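Local coordinates for Alr3699 protein (Nostoc sp., PDB 4XSU) that belongs to the GT-B glycosyltransferase clan and is built of two Rossmann-like domains, with UDP and glucose bound in the model, at residues 125-130 against 155-160; 217-222 against 292-297. All coordinates share one frame; numbering follows the deposited sequence.

Interaction 1. Residues 125-130 against 155-160. With GLC (alpha-D-glucopyranose), chain J.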
loop_
_atom_site.group_PDB
_atom_site.type_symbol
_atom_site.label_atom_id
_atom_site.label_comp_id
_atom_site.label_asym_id
_atom_site.label_seq_id
_atom_site.Cartn_x
_atom_site.Cartn_y
_atom_site.Cartn_z
ATOM N N HIS B 125 -0.160 -19.273 3.093
ATOM C CA HIS B 125 -1.032 -20.283 3.679
ATOM C C HIS B 125 -2.443 -19.844 3.517
ATOM O O HIS B 125 -2.855 -18.883 4.158
ATOM C CB HIS B 125 -0.740 -20.500 5.150
ATOM C CG HIS B 125 -1.129 -21.867 5.616
ATOM N ND1 HIS B 125 -0.258 -22.713 6.272
ATOM C CD2 HIS B 125 -2.289 -22.558 5.466
ATOM C CE1 HIS B 125 -0.876 -23.853 6.529
ATOM N NE2 HIS B 125 -2.108 -23.785 6.052
ATOM N N LEU B 126 -3.182 -20.553 2.675
ATOM C CA LEU B 126 -4.552 -20.182 2.327
ATOM C C LEU B 126 -5.577 -20.901 3.247
ATOM O O LEU B 126 -5.634 -22.122 3.252
ATOM C CB LEU B 126 -4.792 -20.568 0.877
ATOM C CG LEU B 126 -6.169 -20.323 0.302
ATOM C CD1 LEU B 126 -6.509 -18.848 0.312
ATOM C CD2 LEU B 126 -6.255 -20.876 -1.114
ATOM N N HIS B 127 -6.356 -20.149 4.027
ATOM C CA HIS B 127 -7.369 -20.719 4.927
ATOM C C HIS B 127 -8.748 -20.331 4.453
ATOM O O HIS B 127 -9.721 -20.567 5.146
ATOM C CB HIS B 127 -7.191 -20.216 6.366
ATOM C CG HIS B 127 -5.892 -20.597 6.996
ATOM N ND1 HIS B 127 -5.608 -21.883 7.413
ATOM C CD2 HIS B 127 -4.802 -19.856 7.301
ATOM C CE1 HIS B 127 -4.397 -21.915 7.950
ATOM N NE2 HIS B 127 -3.887 -20.694 7.894
ATOM N N ASP B 128 -8.858 -19.733 3.268
ATOM C CA ASP B 128 -10.144 -19.251 2.792
ATOM C C ASP B 128 -10.514 -19.958 1.495
ATOM O O ASP B 128 -9.665 -20.550 0.805
ATOM C CB ASP B 128 -10.111 -17.724 2.541
ATOM C CG ASP B 128 -9.581 -16.904 3.734
ATOM O OD1 ASP B 128 -9.979 -17.162 4.885
ATOM O OD2 ASP B 128 -8.780 -15.961 3.505
ATOM N N ILE B 129 -11.795 -19.888 1.177
ATOM C CA ILE B 129 -12.305 -20.331 -0.069
ATOM C C ILE B 129 -12.553 -19.033 -0.820
ATOM O O ILE B 129 -13.444 -18.246 -0.448
ATOM C CB ILE B 129 -13.632 -21.130 0.082
ATOM C CG1 ILE B 129 -13.358 -22.592 0.490
ATOM C CG2 ILE B 129 -14.452 -21.114 -1.204
ATOM C CD1 ILE B 129 -14.619 -23.450 0.683
ATOM N N LEU B 130 -11.788 -18.842 -1.901
ATOM C CA LEU B 130 -11.759 -17.582 -2.618
ATOM C C LEU B 130 -12.813 -17.606 -3.653
ATOM O O LEU B 130 -12.520 -17.757 -4.843
ATOM C CB LEU B 130 -10.388 -17.377 -3.253
ATOM C CG LEU B 130 -9.300 -17.127 -2.202
ATOM C CD1 LEU B 130 -7.926 -17.246 -2.815
ATOM C CD2 LEU B 130 -9.499 -15.773 -1.528
ATOM N N ILE B 155 0.150 -23.124 0.314
ATOM C CA ILE B 155 -0.428 -24.188 1.143
ATOM C C ILE B 155 -1.917 -23.977 1.348
ATOM O O ILE B 155 -2.315 -22.978 1.896
ATOM C CB ILE B 155 0.275 -24.231 2.483
ATOM C CG1 ILE B 155 1.692 -24.769 2.277
ATOM C CG2 ILE B 155 -0.455 -25.171 3.412
ATOM C CD1 ILE B 155 2.655 -24.461 3.382
ATOM N N ALA B 156 -2.746 -24.895 0.851
ATOM C CA ALA B 156 -4.206 -24.829 1.018
ATOM C C ALA B 156 -4.698 -25.755 2.144
ATOM O O ALA B 156 -4.198 -26.873 2.309
ATOM C CB ALA B 156 -4.897 -25.200 -0.260
ATOM N N ASN B 157 -5.698 -25.298 2.902
ATOM C CA ASN B 157 -6.090 -26.014 4.106
ATOM C C ASN B 157 -7.019 -27.146 3.731
ATOM O O ASN B 157 -7.323 -27.971 4.555
ATOM C CB ASN B 157 -6.716 -25.105 5.148
ATOM C CG ASN B 157 -7.978 -24.434 4.665
ATOM O OD1 ASN B 157 -8.283 -24.429 3.476
ATOM N ND2 ASN B 157 -8.720 -23.838 5.598
ATOM N N SER B 158 -7.422 -27.198 2.465
ATOM C CA SER B 158 -8.345 -28.190 2.021
ATOM C C SER B 158 -8.374 -28.202 0.505
ATOM O O SER B 158 -7.977 -27.230 -0.138
ATOM C CB SER B 158 -9.732 -27.864 2.581
ATOM O OG SER B 158 -10.522 -27.112 1.677
ATOM N N GLN B 159 -8.877 -29.282 -0.071
ATOM C CA GLN B 159 -9.002 -29.362 -1.520
ATOM C C GLN B 159 -10.056 -28.418 -2.029
ATOM O O GLN B 159 -10.001 -27.959 -3.190
ATOM C CB GLN B 159 -9.267 -30.812 -1.969
ATOM C CG GLN B 159 -8.005 -31.647 -1.704
ATOM C CD GLN B 159 -8.078 -33.120 -2.075
ATOM O OE1 GLN B 159 -9.055 -33.612 -2.665
ATOM N NE2 GLN B 159 -7.032 -33.841 -1.701
ATOM N N ALA B 160 -11.014 -28.109 -1.168
ATOM C CA ALA B 160 -12.078 -27.189 -1.564
ATOM C C ALA B 160 -11.501 -25.792 -1.733
ATOM O O ALA B 160 -11.987 -25.050 -2.564
ATOM C CB ALA B 160 -13.223 -27.174 -0.559
HETATM C C1 GLC J . -9.858 -20.872 8.238
HETATM C C2 GLC J . -11.103 -21.403 7.522
HETATM C C3 GLC J . -11.691 -22.666 8.153
HETATM C C4 GLC J . -10.603 -23.588 8.704
HETATM C C5 GLC J . -9.507 -22.854 9.484
HETATM C C6 GLC J . -8.139 -23.120 8.865
HETATM O O1 GLC J . -9.949 -19.447 8.351
HETATM O O2 GLC J . -12.105 -20.379 7.506
HETATM O O3 GLC J . -12.461 -23.372 7.174
HETATM O O4 GLC J . -11.207 -24.568 9.556
HETATM O O5 GLC J . -9.725 -21.442 9.541
HETATM O O6 GLC J . -7.709 -24.442 9.209
#
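His125 and Leu126 pair in parallel with Ile155 and Ala156, where strand 122-126 runs beside strand 151-156 with CA atoms 4.7 to 4.8 Å apart. Leu126 N donates to Ile155 O at 2.7 Å, with a nearly straight N-H...O angle of 165°. One step on, Asn157 N reaches Leu126 O through a weaker, bent bond of 3.2 Å. The pairing fades as both chains leave the sheet.

His125 and Ile155 share one face of the sheet. CG2 of Ile155 sits over a face of the His125 imidazole, 3.5 Å from the ring centroid and displaced toward the CE1-NE2 rim, a CH-pi contact. The ring's CG is anti to the backbone N (chi1 -154°), which swings the imidazole across the strand gap to that methyl. ND1 is hydrogen-bonded to Tyr101 OH, which restrains the ring's rotation. Leu126 and Ala156 lie on the other face, where Leu126 packs on Phe165 of helix 159-167.

Beyond the strands, Asn157 turns its side chain toward 125-130. Its chi1 of 61° brings the amide in beside Leu126 O and the start of His127. Asn157 OD1 is hydrogen-bonded to Ser161 OG. Asn157 ND2 and the His127 ring both lie near C6 of the glucose, whose placing is less certain. His127 NE2 is hydrogen-bonded to Asn103 OD1. Ile129 CD1 meets Ala160 CB at 4.2 Å, and Ser158 N-caps helix 159-167.

The chemistry thus changes along the contact. Backbone pairing and apolar packing close the beta-alpha-beta unit 122-126, 137-150, 151-156. Its C-terminal edge lies beside the glucose, as ligand sites do in Rossmann-like folds. The bonds to Asn103 and Ser161 probably hold His127 and Asn157 in place next to the sugar.

Interaction 2. Residues 217-222 against 292-297. With GLC (alpha-D-glucopyranose), chain J; UDP (uridine-5'-diphosphate), chain K.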
loop_
_atom_site.group_PDB
_atom_site.type_symbol
_atom_site.label_atom_id
_atom_site.label_comp_id
_atom_site.label_asym_id
_atom_site.label_seq_id
_atom_site.Cartn_x
_atom_site.Cartn_y
_atom_site.Cartn_z
ATOM N N PRO B 217 -23.792 -14.822 10.429
ATOM C CA PRO B 217 -24.872 -15.444 9.663
ATOM C C PRO B 217 -24.494 -16.678 8.855
ATOM O O PRO B 217 -25.286 -17.615 8.768
ATOM C CB PRO B 217 -25.305 -14.328 8.706
ATOM C CG PRO B 217 -24.957 -13.071 9.421
ATOM C CD PRO B 217 -23.727 -13.365 10.218
ATOM N N TRP B 218 -23.305 -16.680 8.258
ATOM C CA TRP B 218 -22.946 -17.766 7.351
ATOM C C TRP B 218 -22.532 -19.016 8.095
ATOM O O TRP B 218 -22.436 -20.074 7.494
ATOM C CB TRP B 218 -21.877 -17.351 6.331
ATOM C CG TRP B 218 -20.454 -17.363 6.785
ATOM C CD1 TRP B 218 -19.776 -16.324 7.310
ATOM C CD2 TRP B 218 -19.516 -18.452 6.695
ATOM N NE1 TRP B 218 -18.477 -16.686 7.579
ATOM C CE2 TRP B 218 -18.290 -17.986 7.196
ATOM C CE3 TRP B 218 -19.599 -19.776 6.245
ATOM C CZ2 TRP B 218 -17.141 -18.797 7.272
ATOM C CZ3 TRP B 218 -18.455 -20.595 6.328
ATOM C CH2 TRP B 218 -17.249 -20.098 6.841
ATOM N N LYS B 219 -22.288 -18.881 9.393
ATOM C CA LYS B 219 -22.048 -20.025 10.250
ATOM C C LYS B 219 -23.348 -20.701 10.660
ATOM O O LYS B 219 -23.320 -21.760 11.255
ATOM C CB LYS B 219 -21.270 -19.595 11.472
ATOM C CG LYS B 219 -19.874 -19.144 11.143
ATOM C CD LYS B 219 -19.036 -20.294 10.624
ATOM C CE LYS B 219 -17.579 -19.933 10.682
ATOM N NZ LYS B 219 -16.666 -21.049 10.345
ATOM N N GLY B 220 -24.476 -20.054 10.367
ATOM C CA GLY B 220 -25.798 -20.669 10.454
ATOM C C GLY B 220 -26.239 -21.175 11.819
ATOM O O GLY B 220 -26.872 -22.227 11.894
ATOM N N GLN B 221 -25.931 -20.442 12.897
ATOM C CA GLN B 221 -26.498 -20.784 14.215
ATOM C C GLN B 221 -28.021 -20.750 14.149
ATOM O O GLN B 221 -28.691 -21.506 14.828
ATOM C CB GLN B 221 -26.030 -19.853 15.320
ATOM C CG GLN B 221 -24.585 -20.055 15.781
ATOM C CD GLN B 221 -23.597 -19.332 14.890
ATOM O OE1 GLN B 221 -23.990 -18.717 13.891
ATOM N NE2 GLN B 221 -22.320 -19.391 15.245
ATOM N N HIS B 222 -28.561 -19.876 13.317
ATOM C CA HIS B 222 -29.997 -19.783 13.149
ATOM C C HIS B 222 -30.628 -20.967 12.443
ATOM O O HIS B 222 -31.855 -21.070 12.382
ATOM C CB HIS B 222 -30.341 -18.526 12.365
ATOM C CG HIS B 222 -29.856 -18.544 10.955
ATOM N ND1 HIS B 222 -28.520 -18.427 10.628
ATOM C CD2 HIS B 222 -30.527 -18.658 9.786
ATOM C CE1 HIS B 222 -28.391 -18.474 9.315
ATOM N NE2 HIS B 222 -29.593 -18.607 8.781
ATOM N N ALA B 292 -22.792 -21.323 3.987
ATOM C CA ALA B 292 -21.902 -21.057 2.879
ATOM C C ALA B 292 -20.722 -21.992 3.069
ATOM O O ALA B 292 -20.412 -22.350 4.200
ATOM C CB ALA B 292 -21.455 -19.593 2.865
ATOM N N PRO B 293 -20.079 -22.409 1.964
ATOM C CA PRO B 293 -19.115 -23.494 2.068
ATOM C C PRO B 293 -17.993 -23.232 3.052
ATOM O O PRO B 293 -17.382 -22.176 3.013
ATOM C CB PRO B 293 -18.578 -23.620 0.631
ATOM C CG PRO B 293 -19.706 -23.162 -0.246
ATOM C CD PRO B 293 -20.382 -22.069 0.550
ATOM N N GLU B 294 -17.690 -24.216 3.864
ATOM C CA GLU B 294 -16.692 -24.083 4.869
ATOM C C GLU B 294 -15.384 -24.498 4.323
ATOM O O GLU B 294 -15.291 -25.549 3.763
ATOM C CB GLU B 294 -17.017 -25.005 6.016
ATOM C CG GLU B 294 -16.045 -24.920 7.162
ATOM C CD GLU B 294 -16.364 -23.787 8.083
ATOM O OE1 GLU B 294 -17.536 -23.509 8.308
ATOM O OE2 GLU B 294 -15.439 -23.175 8.585
ATOM N N PRO B 295 -14.350 -23.695 4.482
ATOM C CA PRO B 295 -13.048 -24.071 3.963
ATOM C C PRO B 295 -12.491 -25.280 4.610
ATOM O O PRO B 295 -12.086 -26.157 3.932
ATOM C CB PRO B 295 -12.177 -22.904 4.369
ATOM C CG PRO B 295 -13.077 -21.778 4.355
ATOM C CD PRO B 295 -14.374 -22.286 4.869
ATOM N N PHE B 296 -12.522 -25.353 5.916
ATOM C CA PHE B 296 -12.038 -26.529 6.583
ATOM C C PHE B 296 -13.018 -27.015 7.613
ATOM O O PHE B 296 -13.720 -27.957 7.398
ATOM C CB PHE B 296 -10.733 -26.254 7.257
ATOM C CG PHE B 296 -10.099 -27.460 7.823
ATOM C CD1 PHE B 296 -9.591 -28.422 7.002
ATOM C CD2 PHE B 296 -10.019 -27.644 9.161
ATOM C CE1 PHE B 296 -9.000 -29.541 7.510
ATOM C CE2 PHE B 296 -9.426 -28.759 9.679
ATOM C CZ PHE B 296 -8.910 -29.707 8.853
ATOM N N GLY B 297 -13.091 -26.296 8.710
ATOM C CA GLY B 297 -13.955 -26.620 9.818
ATOM C C GLY B 297 -13.238 -27.344 10.915
ATOM O O GLY B 297 -13.327 -28.521 11.046
HETATM C C1 GLC J . -9.858 -20.872 8.238
HETATM C C2 GLC J . -11.103 -21.403 7.522
HETATM C C3 GLC J . -11.691 -22.666 8.153
HETATM C C4 GLC J . -10.603 -23.588 8.704
HETATM C C5 GLC J . -9.507 -22.854 9.484
HETATM C C6 GLC J . -8.139 -23.120 8.865
HETATM O O1 GLC J . -9.949 -19.447 8.351
HETATM O O2 GLC J . -12.105 -20.379 7.506
HETATM O O3 GLC J . -12.461 -23.372 7.174
HETATM O O4 GLC J . -11.207 -24.568 9.556
HETATM O O5 GLC J . -9.725 -21.442 9.541
HETATM O O6 GLC J . -7.709 -24.442 9.209
HETATM N N1 UDP K . -13.128 -21.762 19.136
HETATM C C2 UDP K . -12.900 -21.289 20.445
HETATM N N3 UDP K . -13.840 -20.577 21.078
HETATM C C4 UDP K . -15.006 -20.303 20.481
HETATM C C5 UDP K . -15.254 -20.758 19.191
HETATM C C6 UDP K . -14.285 -21.497 18.525
HETATM O O2 UDP K . -11.816 -21.536 21.017
HETATM O O4 UDP K . -15.874 -19.637 21.085
HETATM C "C1'" UDP K . -12.096 -22.540 18.448
HETATM C "C2'" UDP K . -12.628 -23.928 18.129
HETATM O "O2'" UDP K . -11.800 -24.923 18.738
HETATM C "C3'" UDP K . -12.583 -24.066 16.621
HETATM C "C4'" UDP K . -12.024 -22.754 16.090
HETATM O "O4'" UDP K . -11.758 -21.906 17.212
HETATM O "O3'" UDP K . -11.723 -25.148 16.253
HETATM C "C5'" UDP K . -13.013 -22.073 15.153
HETATM O "O5'" UDP K . -12.519 -22.130 13.817
HETATM P PA UDP K . -13.403 -22.792 12.646
HETATM O O1A UDP K . -14.450 -23.672 13.285
HETATM O O2A UDP K . -12.465 -23.366 11.612
HETATM O O3A UDP K . -14.144 -21.516 12.001
HETATM P PB UDP K . -13.302 -20.212 11.574
HETATM O O1B UDP K . -13.321 -19.346 12.811
HETATM O O2B UDP K . -11.941 -20.759 11.217
HETATM O O3B UDP K . -14.073 -19.648 10.406
#
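Lys219 and Glu294 form a salt bridge beside the diphosphate, with NZ of Lys219 3.0 Å from OE2 of Glu294. The same NZ has a weak bond to Glu294 OE1. Lys219 NZ also donates to two UDP oxygens: O3B, a terminal oxygen of the beta phosphate, at 2.9 Å, and O3A, the bridging oxygen, at 3.1 Å. The ammonium is therefore shared between carboxylate and diphosphate.

Glu294 OE1 is gripped further by His288 NE2 and Ser290 OG, which fix the carboxylate's rotation. CG of Glu294 is anti to the backbone N (chi1 -178°), and the bend at chi2 brings the acid back toward Lys219. Phe296 N and Gly297 N point to glucose O3 and O4, but the placing of these oxygens is doubtful.

The Trp218 indole lies across the acid, its plane 26° from that of the carboxylate. Ala292 O comes to the edge of the indole, 3.4 Å from Trp218 CZ3. Ala292 CB packs 3.9 Å from Trp218 CE3, and Pro295 CD touches Trp218 CH2. His134 meets Trp218 edge-to-face, and its NE2 bonds to Pro293 O.

Segment 217-222 leads into helix 221-228, which Gly220 N-caps. Segment 292-297 belongs to the loop between strand 285-287 and helix 298-305, with Gly297 at that helix's N-cap.

How the interactions relate
Interaction 1 is buried and lies in the seven-stranded parallel sheet. Interaction 2 is partly buried and joins a 3-10 turn and a loop, each leading into a helix of the other Rossmann-like domain. No strand or helix is common to them; what they share is the glucose. Their chemistry differs accordingly: strand pairing and apolar packing in the first, a salt bridge and hydrogen bonds to a diphosphate, beside tryptophan packing, in the second. They also meet directly. Ser158 OG hydrogen-bonds to Pro295 O, Ile129 CD1 packs on Pro295 CA at 3.7 Å, and Asn157 O lies near the Phe296 ring. Loop 292-297 thus bridges the two halves, consistent with the GT-B arrangement of ligands between two domains.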